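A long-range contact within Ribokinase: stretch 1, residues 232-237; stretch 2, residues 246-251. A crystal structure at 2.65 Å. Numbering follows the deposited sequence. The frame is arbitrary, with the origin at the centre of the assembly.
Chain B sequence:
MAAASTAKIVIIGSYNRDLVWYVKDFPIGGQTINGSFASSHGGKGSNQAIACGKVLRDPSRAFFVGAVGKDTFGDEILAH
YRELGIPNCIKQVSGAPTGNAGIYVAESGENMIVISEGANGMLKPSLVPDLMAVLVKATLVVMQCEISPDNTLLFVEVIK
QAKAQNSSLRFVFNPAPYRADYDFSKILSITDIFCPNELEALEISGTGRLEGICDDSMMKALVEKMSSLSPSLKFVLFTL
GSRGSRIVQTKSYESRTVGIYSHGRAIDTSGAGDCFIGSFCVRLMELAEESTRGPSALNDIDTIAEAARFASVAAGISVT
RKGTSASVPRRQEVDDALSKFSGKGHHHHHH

Stretch 1 232-237: SLKFVL
Stretch 2 (246-251) RIVQTK

Antiparallel pairing of two strand segments in ribokinase, chain B. Strand 235-237 runs at 165° to strand 246-249, with a closest axis approach of 4.7 Å. The register pairs Phe 235 with Gln 249 (CA to CA 4.6 Å), Val 236 with Val 248 (CA to CA 5.3 Å) and Leu 237 with Ile 247 (CA to CA 4.4 Å); the wide middle pair is the hydrogen-bonded one and its narrow neighbours are not. Backbones are extended, with phi/psi of -146/142 at Phe 235, -112/120 at Val 236, -99/104 at Leu 237, -102/124 at Ile 247, -122/129 at Val 248 and -80/140 at Gln 249.

Main-chain hydrogen bonds: Val 236 and Val 248 bond reciprocally, Val 236 N to Val 248 O and Val 248 N to Val 236 O both spanning 2.9 Å and nearly linear at 169° and 168°. The ladder extends past the strands where Thr 250 N (-71/157) donates to Lys 234 O at 3.1 Å; Lys 234 itself is at -115/-32. The same carbonyls receive CA-H...O contacts: Gln 249 CA lies 3.6 Å from Lys 234 O, Phe 235 CA 3.4 Å from Val 248 O, and Ile 247 CA 3.5 Å from Val 236 O. Leu 237 CA approaches Arg 246 O at 3.4 Å.

Side-chain and water-mediated polar contacts: Thr 250 points its CA-to-CB bond toward stretch 1 and, with chi1 p, donates from OG1 to Leu 233 O at 2.9 Å. A water donates to Lys 234 O at 3.3 Å and accepts from Gln 249 NE2 at 3.0 Å, bridging the stretches. The CA-to-CB bond of Lys 234 (m, t, t, p) points away from stretch 2, and its NZ donates to Ser 232 O at 2.7 Å within its own stretch.

Apolar packing: Phe 235, Leu 237, Ile 247 and Gln 249 share one face of the sheet. Phe 235 (chi1 m, chi2 99°) sets the end of its ring nearer stretch 2, oblique to its neighbours, CD2 lying 3.9 Å from Ile 247 CG2 and CE2 3.7 Å from the aliphatic CG of Gln 249 (t, t, chi3 6°). Ile 247 (m, t) also meets Leu 237 (t, t), its CG1 4.0 Å from Leu 237 CG. Val 236 and Val 248, both t, occupy the other face. Beyond the paired strands, Leu 233 (t, p; -63/125) places CG 3.8 Å from Thr 250 CG2, so Thr 250 combines a polar and a methyl contact with one residue. The stretches together bury 461 Å².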

ATOM      1  N   SER B 232      33.813 -13.947 -15.465  1.00 34.62           N
ATOM      2  CA  SER B 232      33.880 -14.362 -14.070  1.00 31.52           C
ATOM      3  C   SER B 232      32.865 -15.423 -13.661  1.00 26.33           C
ATOM      4  O   SER B 232      33.112 -16.122 -12.673  1.00 27.16           O
ATOM      5  CB  SER B 232      33.714 -13.151 -13.143  1.00 31.93           C
ATOM      6  OG  SER B 232      32.485 -12.493 -13.376  1.00 32.61           O
ATOM      7  N   LEU B 233      31.732 -15.552 -14.357  1.00 28.16           N
ATOM      8  CA  LEU B 233      30.650 -16.406 -13.859  1.00 26.31           C
ATOM      9  C   LEU B 233      31.088 -17.859 -13.770  1.00 27.52           C
ATOM     10  O   LEU B 233      31.518 -18.455 -14.763  1.00 31.35           O
ATOM     11  CB  LEU B 233      29.403 -16.283 -14.736  1.00 29.41           C
ATOM     12  CG  LEU B 233      28.168 -17.086 -14.281  1.00 28.58           C
ATOM     13  CD1 LEU B 233      27.671 -16.700 -12.905  1.00 26.15           C
ATOM     14  CD2 LEU B 233      27.042 -16.959 -15.293  1.00 30.04           C
ATOM     15  N   LYS B 234      30.942 -18.439 -12.580  1.00 27.76           N
ATOM     16  CA  LYS B 234      31.388 -19.798 -12.312  1.00 31.92           C
ATOM     17  C   LYS B 234      30.253 -20.757 -11.997  1.00 31.24           C
ATOM     18  O   LYS B 234      30.363 -21.948 -12.302  1.00 31.31           O
ATOM     19  CB  LYS B 234      32.381 -19.805 -11.142  1.00 29.96           C
ATOM     20  CG  LYS B 234      33.681 -19.089 -11.450  1.00 33.41           C
ATOM     21  CD  LYS B 234      34.381 -18.648 -10.171  1.00 33.58           C
ATOM     22  CE  LYS B 234      35.542 -17.720 -10.496  1.00 40.76           C
ATOM     23  NZ  LYS B 234      35.058 -16.333 -10.755  1.00 31.21           N
ATOM     24  N   PHE B 235      29.180 -20.272 -11.370  1.00 26.74           N
ATOM     25  CA  PHE B 235      28.056 -21.110 -10.990  1.00 27.87           C
ATOM     26  C   PHE B 235      26.771 -20.314 -11.112  1.00 25.47           C
ATOM     27  O   PHE B 235      26.733 -19.128 -10.779  1.00 26.04           O
ATOM     28  CB  PHE B 235      28.195 -21.631  -9.556  1.00 28.11           C
ATOM     29  CG  PHE B 235      29.380 -22.518  -9.353  1.00 31.09           C
ATOM     30  CD1 PHE B 235      30.548 -22.019  -8.800  1.00 29.42           C
ATOM     31  CD2 PHE B 235      29.330 -23.854  -9.727  1.00 27.72           C
ATOM     32  CE1 PHE B 235      31.635 -22.829  -8.616  1.00 31.60           C
ATOM     33  CE2 PHE B 235      30.419 -24.668  -9.549  1.00 31.83           C
ATOM     34  CZ  PHE B 235      31.578 -24.157  -8.992  1.00 33.32           C
ATOM     35  N   VAL B 236      25.721 -20.984 -11.567  1.00 26.18           N
ATOM     36  CA  VAL B 236      24.361 -20.473 -11.493  1.00 26.93           C
ATOM     37  C   VAL B 236      23.631 -21.358 -10.502  1.00 28.11           C
ATOM     38  O   VAL B 236      23.552 -22.578 -10.694  1.00 28.98           O
ATOM     39  CB  VAL B 236      23.662 -20.490 -12.859  1.00 25.65           C
ATOM     40  CG1 VAL B 236      22.239 -19.964 -12.729  1.00 23.56           C
ATOM     41  CG2 VAL B 236      24.453 -19.684 -13.872  1.00 26.46           C
ATOM     42  N   LEU B 237      23.128 -20.755  -9.429  1.00 28.63           N
ATOM     43  CA  LEU B 237      22.301 -21.456  -8.451  1.00 30.00           C
ATOM     44  C   LEU B 237      20.853 -21.128  -8.794  1.00 28.68           C
ATOM     45  O   LEU B 237      20.365 -20.041  -8.473  1.00 28.31           O
ATOM     46  CB  LEU B 237      22.642 -21.002  -7.037  1.00 28.99           C
ATOM     47  CG  LEU B 237      22.280 -21.866  -5.821  1.00 32.64           C
ATOM     48  CD1 LEU B 237      22.978 -21.299  -4.572  1.00 27.66           C
ATOM     49  CD2 LEU B 237      20.793 -22.019  -5.603  1.00 28.98           C
ATOM     50  N   ARG B 246      19.215 -25.841  -7.764  1.00 33.63           N
ATOM     51  CA  ARG B 246      19.997 -26.514  -8.793  1.00 30.99           C
ATOM     52  C   ARG B 246      21.241 -25.686  -9.051  1.00 29.99           C
ATOM     53  O   ARG B 246      21.135 -24.517  -9.436  1.00 30.12           O
ATOM     54  CB  ARG B 246      19.185 -26.675 -10.075  1.00 32.92           C
ATOM     55  CG  ARG B 246      18.717 -28.080 -10.318  1.00 38.82           C
ATOM     56  CD  ARG B 246      19.849 -28.909 -10.855  1.00 35.79           C
ATOM     57  NE  ARG B 246      20.246 -28.472 -12.188  1.00 42.17           N
ATOM     58  CZ  ARG B 246      19.899 -29.089 -13.314  1.00 48.32           C
ATOM     59  NH1 ARG B 246      19.138 -30.175 -13.269  1.00 49.95           N
ATOM     60  NH2 ARG B 246      20.320 -28.628 -14.487  1.00 49.45           N
ATOM     61  N   ILE B 247      22.407 -26.281  -8.826  1.00 28.97           N
ATOM     62  CA  ILE B 247      23.686 -25.625  -9.071  1.00 29.27           C
ATOM     63  C   ILE B 247      24.240 -26.164 -10.380  1.00 29.58           C
ATOM     64  O   ILE B 247      24.418 -27.377 -10.533  1.00 29.86           O
ATOM     65  CB  ILE B 247      24.667 -25.866  -7.917  1.00 28.31           C
ATOM     66  CG1 ILE B 247      24.078 -25.341  -6.613  1.00 28.54           C
ATOM     67  CG2 ILE B 247      25.999 -25.191  -8.203  1.00 27.24           C
ATOM     68  CD1 ILE B 247      24.774 -25.859  -5.393  1.00 25.14           C
ATOM     69  N   VAL B 248      24.525 -25.270 -11.318  1.00 28.85           N
ATOM     70  CA  VAL B 248      25.122 -25.636 -12.594  1.00 30.21           C
ATOM     71  C   VAL B 248      26.428 -24.882 -12.735  1.00 27.77           C
ATOM     72  O   VAL B 248      26.461 -23.659 -12.560  1.00 27.06           O
ATOM     73  CB  VAL B 248      24.190 -25.339 -13.782  1.00 33.93           C
ATOM     74  CG1 VAL B 248      24.817 -25.823 -15.080  1.00 31.11           C
ATOM     75  CG2 VAL B 248      22.835 -25.995 -13.572  1.00 29.83           C
ATOM     76  N   GLN B 249      27.499 -25.610 -13.045  1.00 32.08           N
ATOM     77  CA  GLN B 249      28.789 -24.997 -13.329  1.00 31.32           C
ATOM     78  C   GLN B 249      28.805 -24.481 -14.760  1.00 30.27           C
ATOM     79  O   GLN B 249      28.293 -25.138 -15.668  1.00 35.48           O
ATOM     80  CB  GLN B 249      29.913 -26.014 -13.159  1.00 30.62           C
ATOM     81  CG  GLN B 249      31.290 -25.387 -13.098  1.00 32.14           C
ATOM     82  CD  GLN B 249      32.330 -26.339 -12.564  1.00 35.71           C
ATOM     83  OE1 GLN B 249      32.054 -27.515 -12.336  1.00 39.43           O
ATOM     84  NE2 GLN B 249      33.524 -25.822 -12.304  1.00 38.49           N
ATOM     85  N   THR B 250      29.401 -23.311 -14.971  1.00 28.10           N
ATOM     86  CA  THR B 250      29.577 -22.829 -16.337  1.00 34.20           C
ATOM     87  C   THR B 250      30.628 -23.664 -17.078  1.00 35.41           C
ATOM     88  O   THR B 250      31.455 -24.352 -16.475  1.00 31.96           O
ATOM     89  CB  THR B 250      29.977 -21.351 -16.345  1.00 35.47           C
ATOM     90  OG1 THR B 250      31.208 -21.174 -15.637  1.00 31.72           O
ATOM     91  CG2 THR B 250      28.893 -20.490 -15.686  1.00 31.59           C
ATOM     92  N   LYS B 251      30.537 -23.641 -18.412  1.00 37.76           N
ATOM     93  CA  LYS B 251      31.478 -24.292 -19.334  1.00 40.36           C
ATOM     94  C   LYS B 251      31.352 -25.813 -19.348  1.00 38.67           C
ATOM     95  O   LYS B 251      31.258 -26.407 -20.426  1.00 38.84           O
ATOM     96  CB  LYS B 251      32.942 -23.933 -19.026  1.00 43.06           C
ATOM     97  CG  LYS B 251      33.250 -22.438 -18.870  1.00 42.57           C
ATOM     98  CD  LYS B 251      32.803 -21.613 -20.067  1.00 43.05           C
ATOM     99  CE  LYS B 251      32.941 -20.121 -19.770  1.00 42.56           C
ATOM    100  NZ  LYS B 251      31.861 -19.313 -20.412  1.00 45.08           N
TER
HETATM  101  O   HOH W   1      33.507 -22.818 -12.058  1.00 37.37           O